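Side-chain contacts in nucleoporin NUP145 (Chaetomium thermophilum, PDB 5HB6), which probably serves as a structural and docking component of the nuclear pore complex, here represented by its autopeptidase domain: residues T56-E61 with K79-P84; F27-E32 with V37-P42; Y4-T9 with I48-L53; D12-A15 with Q20-R23. The protein carries 1 engineered substitution. One frame throughout, in Å; residues are numbered along the deposited sequence.

Contact 1: residues T56-E61 with K79-P84; sequences TIVILE and KGLNVP
L81 pushes one methyl group, CD1, between I57, the residue just before strand 58-61, and V58, its first residue: it lies 4.0 Å from I57 CG2 and also 4.0 Å from V58 CG2. In both pairs the side chains cross at about a right angle, so methyl meets methyl with no length of chain laid alongside. I57 carries CG2 anti to its backbone N, which aims that branch at the loop, whereas V58 offers the methyl lying beside its own backbone N. The packed part is the V58-L81 side, where both residues are buried: L81 also rests on F39 and V67, and V58 on L53. I57 stands nearer solvent, and beyond it the segments part quickly, with the exposed K79 of the turn well away from the strand. No hydrogen bond crosses between the segments; the loop shapes itself instead. N82 N donates to K79 O at 3.0 Å, closing a type II' beta turn in which G80 takes a positive phi (57°), a conformation that glycine adopts most easily. The side-chain amide of N82 donates from ND2 to P75 O and accepts at OD1 from F137 N. The whole is a hydrophobic contact between a tight beta-turn loop and the two-stranded hairpin 58-61/64-67 of the Nup98-type autopeptidase fold.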
loop_
_atom_site.group_PDB
_atom_site.type_symbol
_atom_site.label_atom_id
_atom_site.label_comp_id
_atom_site.label_asym_id
_atom_site.label_seq_id
_atom_site.Cartn_x
_atom_site.Cartn_y
_atom_site.Cartn_z
ATOM N N THR A 56 -10.092 5.437 -6.411
ATOM C CA THR A 56 -11.421 4.841 -6.419
ATOM C C THR A 56 -11.378 3.498 -5.698
ATOM O O THR A 56 -12.164 3.257 -4.783
ATOM C CB THR A 56 -11.884 4.673 -7.863
ATOM O OG1 THR A 56 -12.012 5.970 -8.460
ATOM C CG2 THR A 56 -13.209 3.970 -7.926
ATOM N N ILE A 57 -10.492 2.608 -6.144
ATOM C CA ILE A 57 -10.242 1.336 -5.465
ATOM C C ILE A 57 -9.105 1.470 -4.454
ATOM O O ILE A 57 -9.243 1.092 -3.286
ATOM C CB ILE A 57 -9.939 0.232 -6.509
ATOM C CG1 ILE A 57 -11.161 -0.031 -7.402
ATOM C CG2 ILE A 57 -9.522 -1.056 -5.820
ATOM C CD1 ILE A 57 -10.947 -1.099 -8.477
ATOM N N VAL A 58 -7.971 2.001 -4.900
ATOM C CA VAL A 58 -6.809 2.235 -4.052
ATOM C C VAL A 58 -6.660 3.739 -3.901
ATOM O O VAL A 58 -6.472 4.452 -4.892
ATOM C CB VAL A 58 -5.539 1.590 -4.630
ATOM C CG1 VAL A 58 -4.344 1.859 -3.712
ATOM C CG2 VAL A 58 -5.752 0.092 -4.872
ATOM N N ILE A 59 -6.719 4.217 -2.660
ATOM C CA ILE A 59 -6.627 5.647 -2.372
ATOM C C ILE A 59 -5.368 5.858 -1.558
ATOM O O ILE A 59 -5.227 5.282 -0.468
ATOM C CB ILE A 59 -7.848 6.190 -1.611
ATOM C CG1 ILE A 59 -9.116 5.998 -2.434
ATOM C CG2 ILE A 59 -7.685 7.666 -1.362
ATOM C CD1 ILE A 59 -9.789 4.712 -2.202
ATOM N N LEU A 60 -4.481 6.702 -2.073
ATOM C CA LEU A 60 -3.225 7.047 -1.423
ATOM C C LEU A 60 -3.206 8.548 -1.187
ATOM O O LEU A 60 -3.153 9.331 -2.128
ATOM C CB LEU A 60 -2.047 6.609 -2.295
ATOM C CG LEU A 60 -1.878 5.095 -2.362
ATOM C CD1 LEU A 60 -0.878 4.686 -3.413
ATOM C CD2 LEU A 60 -1.412 4.556 -1.026
ATOM N N GLU A 61 -3.236 8.940 0.071
ATOM C CA GLU A 61 -2.996 10.316 0.475
ATOM C C GLU A 61 -1.956 10.278 1.578
ATOM O O GLU A 61 -1.700 9.209 2.151
ATOM C CB GLU A 61 -4.285 10.997 0.965
ATOM C CG GLU A 61 -5.352 11.072 -0.134
ATOM C CD GLU A 61 -6.651 11.703 0.324
ATOM O OE1 GLU A 61 -6.880 11.772 1.550
ATOM O OE2 GLU A 61 -7.437 12.121 -0.550
ATOM N N LYS A 79 -9.740 -12.380 -1.997
ATOM C CA LYS A 79 -10.222 -12.101 -3.340
ATOM C C LYS A 79 -9.888 -10.666 -3.725
ATOM O O LYS A 79 -9.750 -9.786 -2.867
ATOM C CB LYS A 79 -11.739 -12.296 -3.440
ATOM C CG LYS A 79 -12.215 -13.725 -3.184
ATOM C CD LYS A 79 -11.899 -14.650 -4.347
ATOM C CE LYS A 79 -12.482 -16.038 -4.131
ATOM N NZ LYS A 79 -13.970 -16.026 -3.960
ATOM N N GLY A 80 -9.757 -10.443 -5.028
ATOM C CA GLY A 80 -9.437 -9.122 -5.530
ATOM C C GLY A 80 -8.144 -8.622 -4.922
ATOM O O GLY A 80 -7.150 -9.349 -4.833
ATOM N N LEU A 81 -8.148 -7.361 -4.499
ATOM C CA LEU A 81 -7.012 -6.755 -3.825
ATOM C C LEU A 81 -7.089 -6.857 -2.300
ATOM O O LEU A 81 -6.255 -6.260 -1.610
ATOM C CB LEU A 81 -6.867 -5.302 -4.266
ATOM C CG LEU A 81 -6.602 -5.109 -5.748
ATOM C CD1 LEU A 81 -6.434 -3.662 -6.062
ATOM C CD2 LEU A 81 -5.373 -5.884 -6.188
ATOM N N ASN A 82 -8.053 -7.609 -1.759
ATOM C CA ASN A 82 -8.209 -7.748 -0.309
ATOM C C ASN A 82 -7.338 -8.903 0.176
ATOM O O ASN A 82 -7.801 -9.949 0.630
ATOM C CB ASN A 82 -9.680 -7.949 0.048
ATOM C CG ASN A 82 -9.951 -7.748 1.534
ATOM O OD1 ASN A 82 -9.068 -7.310 2.279
ATOM N ND2 ASN A 82 -11.184 -8.048 1.966
ATOM N N VAL A 83 -6.033 -8.679 0.063
ATOM C CA VAL A 83 -5.033 -9.729 0.220
ATOM C C VAL A 83 -3.838 -9.148 0.963
ATOM O O VAL A 83 -3.726 -7.923 1.131
ATOM C CB VAL A 83 -4.595 -10.297 -1.143
ATOM C CG1 VAL A 83 -5.785 -10.877 -1.912
ATOM C CG2 VAL A 83 -3.884 -9.228 -1.984
ATOM N N PRO A 84 -2.890 -9.983 1.374
ATOM C CA PRO A 84 -1.705 -9.460 2.065
ATOM C C PRO A 84 -0.939 -8.430 1.225
ATOM O O PRO A 84 -0.780 -8.576 0.006
ATOM C CB PRO A 84 -0.879 -10.727 2.326
ATOM C CG PRO A 84 -1.899 -11.801 2.453
ATOM C CD PRO A 84 -2.934 -11.455 1.425
#

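Contact 2: residues F27-E32 with V37-P42; sequences FTVGRE and VQFKVP
The beta hairpin of strands 28-31 and 35-39 sets T28 opposite Q38 and V29 opposite V37 within the six-stranded antiparallel sheet. V29 and V37 form the hydrogen-bonded pair: V37 N reaches V29 O at 2.8 Å, with an N-H...O angle of 169°, and V29 N returns the bond to V37 O at 2.9 Å. T28 and Q38 are the non-hydrogen-bonded pair, and their side chains run alongside each other. With T28 CG2 anti to the backbone N and OG1 beside it (chi1 -58°), both branches meet Q38 CG, T28 OG1 at 3.6 Å. T28 OG1 is also bonded to G26 O, and a water held by Q38 OE1 reaches it weakly. Without the hydroxyl and methyl, an alanine here would probably leave G26 O without this donor and Q38 CG less closely packed. Where the strands run out, F39 N donates to F27 O at 2.9 Å, and a water donates to F27 O and F39 O alike. F27 CD2 meets F39 CD2 at 3.6 Å; the ring planes are nearly parallel at 18° but strongly displaced, with little overlap. V37 CG1 sits 3.7 Å above one face of the F39 ring, towards its rim. F27 O thus accepts two bonds, one from the backbone and one from water, which implies that this carbonyl is well satisfied even where regular strand pairing stops.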
loop_
_atom_site.group_PDB
_atom_site.type_symbol
_atom_site.label_atom_id
_atom_site.label_comp_id
_atom_site.label_asym_id
_atom_site.label_seq_id
_atom_site.Cartn_x
_atom_site.Cartn_y
_atom_site.Cartn_z
ATOM N N PHE A 27 2.157 -6.906 -8.151
ATOM C CA PHE A 27 1.308 -5.756 -8.429
ATOM C C PHE A 27 1.519 -4.699 -7.352
ATOM O O PHE A 27 1.428 -4.990 -6.163
ATOM C CB PHE A 27 -0.162 -6.163 -8.529
ATOM C CG PHE A 27 -1.053 -5.062 -9.007
ATOM C CD1 PHE A 27 -0.813 -4.429 -10.217
ATOM C CD2 PHE A 27 -2.130 -4.635 -8.245
ATOM C CE1 PHE A 27 -1.634 -3.414 -10.649
ATOM C CE2 PHE A 27 -2.960 -3.633 -8.701
ATOM C CZ PHE A 27 -2.694 -3.012 -9.879
ATOM N N THR A 28 1.758 -3.468 -7.793
ATOM C CA THR A 28 2.128 -2.367 -6.915
ATOM C C THR A 28 1.365 -1.145 -7.386
ATOM O O THR A 28 1.368 -0.856 -8.581
ATOM C CB THR A 28 3.634 -2.088 -7.005
ATOM O OG1 THR A 28 4.346 -3.276 -6.649
ATOM C CG2 THR A 28 4.069 -0.990 -6.068
ATOM N N VAL A 29 0.710 -0.445 -6.462
ATOM C CA VAL A 29 0.077 0.839 -6.722
ATOM C C VAL A 29 0.765 1.859 -5.855
ATOM O O VAL A 29 0.898 1.655 -4.647
ATOM C CB VAL A 29 -1.434 0.800 -6.442
ATOM C CG1 VAL A 29 -2.063 2.203 -6.643
ATOM C CG2 VAL A 29 -2.109 -0.207 -7.359
ATOM N N GLY A 30 1.253 2.933 -6.480
ATOM C CA GLY A 30 1.959 3.958 -5.744
ATOM C C GLY A 30 1.453 5.343 -6.095
ATOM O O GLY A 30 0.686 5.529 -7.048
ATOM N N ARG A 31 1.892 6.306 -5.307
ATOM C CA ARG A 31 1.611 7.700 -5.605
ATOM C C ARG A 31 2.804 8.525 -5.170
ATOM O O ARG A 31 3.278 8.396 -4.044
ATOM C CB ARG A 31 0.320 8.198 -4.962
ATOM C CG ARG A 31 -0.074 9.607 -5.376
ATOM C CD ARG A 31 -1.382 10.008 -4.733
ATOM N NE ARG A 31 -1.899 11.214 -5.355
ATOM C CZ ARG A 31 -3.029 11.825 -5.022
ATOM N NH1 ARG A 31 -3.758 11.392 -4.009
ATOM N NH2 ARG A 31 -3.410 12.899 -5.690
ATOM N N GLU A 32 3.289 9.365 -6.072
ATOM C CA GLU A 32 4.383 10.261 -5.748
ATOM C C GLU A 32 4.049 11.083 -4.511
ATOM O O GLU A 32 2.918 11.548 -4.338
ATOM C CB GLU A 32 4.621 11.221 -6.916
ATOM C CG GLU A 32 4.995 10.543 -8.208
ATOM C CD GLU A 32 5.072 11.511 -9.382
ATOM O OE1 GLU A 32 5.750 11.170 -10.372
ATOM O OE2 GLU A 32 4.449 12.598 -9.327
ATOM N N VAL A 37 1.637 0.584 -2.154
ATOM C CA VAL A 37 1.061 -0.672 -1.680
ATOM C C VAL A 37 1.528 -1.758 -2.653
ATOM O O VAL A 37 1.259 -1.685 -3.858
ATOM C CB VAL A 37 -0.471 -0.608 -1.651
ATOM C CG1 VAL A 37 -1.056 -1.908 -1.149
ATOM C CG2 VAL A 37 -0.947 0.565 -0.832
ATOM N N GLN A 38 2.269 -2.721 -2.129
ATOM C CA GLN A 38 2.806 -3.844 -2.892
ATOM C C GLN A 38 2.056 -5.087 -2.452
ATOM O O GLN A 38 2.211 -5.537 -1.317
ATOM C CB GLN A 38 4.300 -4.038 -2.634
ATOM C CG GLN A 38 5.182 -2.907 -3.121
ATOM C CD GLN A 38 6.638 -3.079 -2.705
ATOM O OE1 GLN A 38 7.369 -3.826 -3.340
ATOM N NE2 GLN A 38 7.053 -2.420 -1.620
ATOM N N PHE A 39 1.252 -5.655 -3.346
ATOM C CA PHE A 39 0.505 -6.856 -2.994
ATOM C C PHE A 39 1.448 -8.054 -2.958
ATOM O O PHE A 39 2.265 -8.247 -3.873
ATOM C CB PHE A 39 -0.699 -7.023 -3.925
ATOM C CG PHE A 39 -1.657 -5.862 -3.815
ATOM C CD1 PHE A 39 -2.607 -5.830 -2.804
ATOM C CD2 PHE A 39 -1.548 -4.762 -4.645
ATOM C CE1 PHE A 39 -3.457 -4.753 -2.659
ATOM C CE2 PHE A 39 -2.375 -3.663 -4.493
ATOM C CZ PHE A 39 -3.334 -3.657 -3.494
ATOM N N LYS A 40 1.337 -8.848 -1.906
ATOM C CA LYS A 40 2.335 -9.855 -1.595
ATOM C C LYS A 40 2.059 -11.204 -2.241
ATOM O O LYS A 40 2.959 -12.043 -2.268
ATOM C CB LYS A 40 2.466 -10.005 -0.068
ATOM C CG LYS A 40 3.148 -8.781 0.574
ATOM C CD LYS A 40 3.045 -8.738 2.090
ATOM C CE LYS A 40 3.762 -9.878 2.727
ATOM N NZ LYS A 40 3.718 -9.740 4.218
ATOM N N VAL A 41 0.880 -11.398 -2.815
ATOM C CA VAL A 41 0.498 -12.656 -3.453
ATOM C C VAL A 41 0.009 -12.289 -4.844
ATOM O O VAL A 41 -0.276 -11.109 -5.126
ATOM C CB VAL A 41 -0.608 -13.378 -2.651
ATOM C CG1 VAL A 41 -0.102 -13.794 -1.285
ATOM C CG2 VAL A 41 -1.828 -12.483 -2.510
ATOM N N PRO A 42 -0.107 -13.269 -5.742
ATOM C CA PRO A 42 -0.671 -12.959 -7.059
ATOM C C PRO A 42 -2.098 -12.482 -6.884
ATOM O O PRO A 42 -2.833 -12.986 -6.029
ATOM C CB PRO A 42 -0.619 -14.299 -7.808
ATOM C CG PRO A 42 0.394 -15.102 -7.092
ATOM C CD PRO A 42 0.277 -14.693 -5.638
HETATM O O HOH W 1 0.551 -9.074 -6.993
HETATM O O HOH W 2 3.662 -6.253 -5.129
HETATM O O HOH W 3 6.243 -5.783 -5.409
#

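Contact 3: residues Y4-T9 with I48-L53. With SO4 (sulfate ion), chain D.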
loop_
_atom_site.group_PDB
_atom_site.type_symbol
_atom_site.label_atom_id
_atom_site.label_comp_id
_atom_site.label_asym_id
_atom_site.label_seq_id
_atom_site.Cartn_x
_atom_site.Cartn_y
_atom_site.Cartn_z
ATOM N N TYR A 4 -0.343 9.157 -9.364
ATOM C CA TYR A 4 -0.479 7.727 -9.139
ATOM C C TYR A 4 0.185 6.947 -10.266
ATOM O O TYR A 4 0.287 7.421 -11.398
ATOM C CB TYR A 4 -1.942 7.333 -9.148
ATOM C CG TYR A 4 -2.777 7.529 -7.906
ATOM C CD1 TYR A 4 -2.891 6.509 -6.969
ATOM C CD2 TYR A 4 -3.529 8.697 -7.703
ATOM C CE1 TYR A 4 -3.705 6.638 -5.877
ATOM C CE2 TYR A 4 -4.351 8.828 -6.599
ATOM C CZ TYR A 4 -4.442 7.792 -5.701
ATOM O OH TYR A 4 -5.237 7.888 -4.588
ATOM N N TRP A 5 0.604 5.721 -9.947
ATOM C CA TRP A 5 1.126 4.801 -10.952
ATOM C C TRP A 5 0.831 3.381 -10.486
ATOM O O TRP A 5 0.550 3.136 -9.307
ATOM C CB TRP A 5 2.628 5.016 -11.187
ATOM C CG TRP A 5 3.402 5.012 -9.914
ATOM C CD1 TRP A 5 3.702 6.099 -9.120
ATOM C CD2 TRP A 5 3.931 3.875 -9.249
ATOM N NE1 TRP A 5 4.400 5.689 -8.023
ATOM C CE2 TRP A 5 4.581 4.330 -8.088
ATOM C CE3 TRP A 5 3.969 2.516 -9.551
ATOM C CZ2 TRP A 5 5.223 3.469 -7.195
ATOM C CZ3 TRP A 5 4.615 1.655 -8.675
ATOM C CH2 TRP A 5 5.227 2.129 -7.500
ATOM N N MET A 6 0.919 2.435 -11.409
ATOM C CA MET A 6 0.876 1.017 -11.059
ATOM C C MET A 6 1.956 0.262 -11.823
ATOM O O MET A 6 2.367 0.672 -12.910
ATOM C CB MET A 6 -0.511 0.392 -11.302
ATOM C CG MET A 6 -0.918 0.239 -12.765
ATOM S SD MET A 6 -2.559 -0.442 -13.086
ATOM C CE MET A 6 -3.574 1.008 -12.809
ATOM N N SER A 7 2.363 -0.862 -11.253
ATOM C CA SER A 7 3.349 -1.746 -11.866
ATOM C C SER A 7 2.937 -3.182 -11.582
ATOM O O SER A 7 2.621 -3.506 -10.441
ATOM C CB SER A 7 4.724 -1.482 -11.250
ATOM O OG SER A 7 5.709 -2.278 -11.874
ATOM N N PRO A 8 2.889 -4.056 -12.578
ATOM C CA PRO A 8 2.919 -3.776 -14.015
ATOM C C PRO A 8 1.903 -2.709 -14.406
ATOM O O PRO A 8 0.922 -2.489 -13.679
ATOM C CB PRO A 8 2.527 -5.127 -14.642
ATOM C CG PRO A 8 2.862 -6.148 -13.619
ATOM C CD PRO A 8 2.566 -5.463 -12.303
ATOM N N THR A 9 2.193 -1.991 -15.483
ATOM C CA THR A 9 1.321 -0.911 -15.899
ATOM C C THR A 9 -0.019 -1.467 -16.352
ATOM O O THR A 9 -0.142 -2.642 -16.728
ATOM C CB THR A 9 1.942 -0.108 -17.041
ATOM O OG1 THR A 9 2.066 -0.945 -18.200
ATOM C CG2 THR A 9 3.289 0.462 -16.644
ATOM N N ILE A 48 -11.252 -6.165 -12.611
ATOM C CA ILE A 48 -11.032 -4.843 -12.039
ATOM C C ILE A 48 -10.851 -3.854 -13.183
ATOM O O ILE A 48 -10.171 -4.155 -14.172
ATOM C CB ILE A 48 -9.801 -4.871 -11.114
ATOM C CG1 ILE A 48 -10.150 -5.665 -9.852
ATOM C CG2 ILE A 48 -9.350 -3.465 -10.763
ATOM C CD1 ILE A 48 -8.974 -6.018 -8.986
ATOM N N ASN A 49 -11.474 -2.681 -13.053
ATOM C CA ASN A 49 -11.394 -1.628 -14.063
ATOM C C ASN A 49 -10.123 -0.825 -13.837
ATOM O O ASN A 49 -10.062 0.044 -12.961
ATOM C CB ASN A 49 -12.620 -0.729 -13.977
ATOM C CG ASN A 49 -12.628 0.373 -15.037
ATOM O OD1 ASN A 49 -11.696 0.503 -15.833
ATOM N ND2 ASN A 49 -13.698 1.167 -15.052
ATOM N N LEU A 50 -9.099 -1.112 -14.637
ATOM C CA LEU A 50 -7.806 -0.473 -14.451
ATOM C C LEU A 50 -7.841 1.010 -14.772
ATOM O O LEU A 50 -6.929 1.735 -14.369
ATOM C CB LEU A 50 -6.752 -1.163 -15.309
ATOM C CG LEU A 50 -6.508 -2.636 -15.024
ATOM C CD1 LEU A 50 -5.698 -3.225 -16.162
ATOM C CD2 LEU A 50 -5.772 -2.778 -13.718
ATOM N N ASP A 51 -8.866 1.477 -15.484
ATOM C CA ASP A 51 -9.019 2.893 -15.766
ATOM C C ASP A 51 -9.739 3.635 -14.653
ATOM O O ASP A 51 -9.861 4.862 -14.718
ATOM C CB ASP A 51 -9.776 3.094 -17.081
ATOM C CG ASP A 51 -8.866 3.014 -18.295
ATOM O OD1 ASP A 51 -7.691 3.449 -18.198
ATOM O OD2 ASP A 51 -9.320 2.509 -19.340
ATOM N N ASP A 52 -10.224 2.931 -13.638
ATOM C CA ASP A 52 -10.898 3.566 -12.521
ATOM C C ASP A 52 -10.455 2.866 -11.253
ATOM O O ASP A 52 -11.255 2.379 -10.453
ATOM C CB ASP A 52 -12.412 3.545 -12.685
ATOM C CG ASP A 52 -13.103 4.474 -11.716
ATOM O OD1 ASP A 52 -12.442 5.433 -11.258
ATOM O OD2 ASP A 52 -14.298 4.249 -11.414
ATOM N N LEU A 53 -9.139 2.819 -11.075
ATOM C CA LEU A 53 -8.500 2.224 -9.914
ATOM C C LEU A 53 -7.952 3.291 -8.981
ATOM O O LEU A 53 -8.291 3.315 -7.786
ATOM C CB LEU A 53 -7.366 1.310 -10.388
ATOM C CG LEU A 53 -6.782 0.313 -9.393
ATOM C CD1 LEU A 53 -6.239 -0.916 -10.135
ATOM C CD2 LEU A 53 -5.692 0.966 -8.584
HETATM S S SO4 D . -9.565 -2.411 -18.169
HETATM O O1 SO4 D . -9.510 -3.009 -16.832
HETATM O O2 SO4 D . -8.685 -3.166 -19.060
HETATM O O3 SO4 D . -9.177 -1.003 -18.077
HETATM O O4 SO4 D . -10.931 -2.476 -18.676
#
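M6, on the edge strand 4-7 of the six-stranded antiparallel sheet, reaches across to L50 and L53 in the loop that precedes strand 58-61. Ahead of it in the strand, Y4 uses its hydroxyl to bond L60 N and its ring to meet F54. M6 follows with CG between its backbone N and carbonyl carbon (chi1 70°), and a bend at chi3 (79°) swings the methyl round onto the loop. There M6 SD lies 4.0 Å from L50 CD2, the two side chains crossing at about a right angle. The terminal CE of M6 comes to 3.8 Å from L50 O and 4.2 Å from L53 CD1, so the thioether touches two leucines and a carbonyl oxygen; M6 also touches F27 and F54. After S7, which pairs with T28, a cis peptide bond leads into P8, packed on V24 and I13; T9 then caps helix 10-14, its OG1 bonded to D12 N. Were L50 an alanine, a gap would probably open beside M6 SD, and A10 and I13 would likely be packed less closely from this side. The loop is braced by an Asx turn, D51 N bonding N49 OD1 at 3.0 Å from above the amide plane. Within that turn, L50 N points its hydrogen almost straight (178°) at sulfate O1, 2.9 Å away.

Contact 4: residues D12-A15 with Q20-R23; sequences DIRA and QRQR. With SO4 (sulfate ion), chain D.
R14 and R21, on two successive short helices, reach out in a common direction, their guanidinium groups closing on one sulfate ion. The ion, probably taken up from the crystallisation liquor, lies at the edge of both groups, whose planes are 58° apart. R14 NH2 donates to sulfate O3 at 2.8 Å, and R14 NE to sulfate O2 at 3.1 Å. From the other arginine, R21 NH2 holds sulfate O1 at 2.8 Å, while R21 NH1 makes a weak bond to the same O2 that R14 NE uses, at 3.3 Å. Direct touching between the arginines is slight, R14 CG coming 4.1 Å from R21 NH1. A water adds a link, accepting from R21 NH1 at 3.1 Å and donating to R14 O. Behind this polar front, I13 CG2 lies over one face of the R21 guanidinium and packs 3.9 Å from R21 CD. R21 has its CG anti to the backbone N (chi1 -175°) and runs extended to NE, which carries the charged end past I13 to the ion. Second partners steady both groups: R14 NH2 forms a salt bridge with D51, and R21 NE bonds L45 O. The two arginines and L50 N, a further donor to the ion, together form a pocket able to hold an anion, whose charge probably offsets part of theirs, alongside D51.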
loop_
_atom_site.group_PDB
_atom_site.type_symbol
_atom_site.label_atom_id
_atom_site.label_comp_id
_atom_site.label_asym_id
_atom_site.label_seq_id
_atom_site.Cartn_x
_atom_site.Cartn_y
_atom_site.Cartn_z
ATOM N N ASP A 12 0.540 -3.065 -19.620
ATOM C CA ASP A 12 1.152 -4.379 -19.457
ATOM C C ASP A 12 0.087 -5.410 -19.112
ATOM O O ASP A 12 0.096 -6.534 -19.618
ATOM C CB ASP A 12 2.143 -4.387 -18.274
ATOM C CG ASP A 12 3.460 -3.608 -18.500
ATOM O OD1 ASP A 12 3.871 -3.393 -19.672
ATOM O OD2 ASP A 12 4.109 -3.264 -17.430
ATOM N N ILE A 13 -0.814 -5.058 -18.195
ATOM C CA ILE A 13 -1.809 -6.012 -17.716
ATOM C C ILE A 13 -2.827 -6.311 -18.810
ATOM O O ILE A 13 -3.240 -7.465 -19.006
ATOM C CB ILE A 13 -2.466 -5.467 -16.438
ATOM C CG1 ILE A 13 -1.418 -5.364 -15.319
ATOM C CG2 ILE A 13 -3.615 -6.370 -16.001
ATOM C CD1 ILE A 13 -1.842 -4.461 -14.188
ATOM N N ARG A 14 -3.216 -5.288 -19.569
ATOM C CA ARG A 14 -4.150 -5.502 -20.669
ATOM C C ARG A 14 -3.567 -6.423 -21.731
ATOM O O ARG A 14 -4.305 -7.126 -22.446
ATOM C CB ARG A 14 -4.517 -4.148 -21.271
ATOM C CG ARG A 14 -5.494 -3.372 -20.415
ATOM C CD ARG A 14 -5.563 -1.902 -20.804
ATOM N NE ARG A 14 -6.403 -1.175 -19.861
ATOM C CZ ARG A 14 -6.200 0.080 -19.479
ATOM N NH1 ARG A 14 -5.185 0.783 -19.959
ATOM N NH2 ARG A 14 -7.026 0.635 -18.608
ATOM N N ALA A 15 -2.250 -6.418 -21.869
ATOM C CA ALA A 15 -1.581 -7.267 -22.841
ATOM C C ALA A 15 -1.372 -8.695 -22.356
ATOM O O ALA A 15 -0.944 -9.542 -23.146
ATOM C CB ALA A 15 -0.246 -6.645 -23.224
ATOM N N GLN A 20 -2.860 -15.256 -17.247
ATOM C CA GLN A 20 -1.919 -14.352 -16.592
ATOM C C GLN A 20 -2.632 -13.249 -15.807
ATOM O O GLN A 20 -2.224 -12.922 -14.689
ATOM C CB GLN A 20 -1.001 -13.737 -17.641
ATOM C CG GLN A 20 -0.009 -14.715 -18.232
ATOM C CD GLN A 20 0.620 -14.216 -19.527
ATOM O OE1 GLN A 20 0.074 -13.350 -20.217
ATOM N NE2 GLN A 20 1.775 -14.769 -19.866
ATOM N N ARG A 21 -3.696 -12.668 -16.367
ATOM C CA ARG A 21 -4.354 -11.550 -15.699
ATOM C C ARG A 21 -5.057 -11.975 -14.414
ATOM O O ARG A 21 -5.329 -11.123 -13.560
ATOM C CB ARG A 21 -5.316 -10.838 -16.657
ATOM C CG ARG A 21 -5.945 -9.580 -16.066
ATOM C CD ARG A 21 -6.568 -8.630 -17.102
ATOM N NE ARG A 21 -7.288 -7.549 -16.419
ATOM C CZ ARG A 21 -7.723 -6.430 -16.989
ATOM N NH1 ARG A 21 -7.507 -6.198 -18.278
ATOM N NH2 ARG A 21 -8.371 -5.534 -16.256
ATOM N N GLN A 22 -5.325 -13.269 -14.244
ATOM C CA GLN A 22 -5.902 -13.798 -13.013
ATOM C C GLN A 22 -4.872 -14.002 -11.912
ATOM O O GLN A 22 -5.261 -14.335 -10.792
ATOM C CB GLN A 22 -6.637 -15.116 -13.294
ATOM C CG GLN A 22 -7.923 -14.891 -14.063
ATOM C CD GLN A 22 -8.710 -16.152 -14.318
ATOM O OE1 GLN A 22 -8.367 -17.230 -13.838
ATOM N NE2 GLN A 22 -9.784 -16.018 -15.086
ATOM N N ARG A 23 -3.590 -13.815 -12.199
ATOM C CA ARG A 23 -2.538 -14.081 -11.221
ATOM C C ARG A 23 -1.362 -13.138 -11.472
ATOM O O ARG A 23 -0.236 -13.549 -11.768
ATOM C CB ARG A 23 -2.111 -15.545 -11.301
ATOM C CG ARG A 23 -1.756 -15.973 -12.702
ATOM C CD ARG A 23 -1.272 -17.418 -12.794
ATOM N NE ARG A 23 -1.454 -17.958 -14.142
ATOM C CZ ARG A 23 -0.669 -17.700 -15.190
ATOM N NH1 ARG A 23 0.378 -16.898 -15.073
ATOM N NH2 ARG A 23 -0.935 -18.255 -16.368
HETATM S S SO4 D . -9.565 -2.411 -18.169
HETATM O O1 SO4 D . -9.510 -3.009 -16.832
HETATM O O2 SO4 D . -8.685 -3.166 -19.060
HETATM O O3 SO4 D . -9.177 -1.003 -18.077
HETATM O O4 SO4 D . -10.931 -2.476 -18.676
HETATM O O HOH W 4 -6.441 -8.251 -20.364
#

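From the N terminus, the chain first lays down strand 4-7, one half of contact 3, whose loop does not close until 48-53. Two contacts nest inside that loop in series: contact 4 closes first, joining helices 10-14 and 18-21, and contact 2 then pairs strands 28-31 and 35-39. Contact 1 opens only after contact 3 has closed and ends at 79-84; none of the four cross. Contacts 3 and 4 meet through the shared sulfate and the D51-R14 salt bridge, contacts 2 and 3 through neighbouring strands of one sheet. Contact 1 joins contact 2 where R31 NH1 probably bonds L60 O, tying the hairpin 58-61/64-67 to the main sheet.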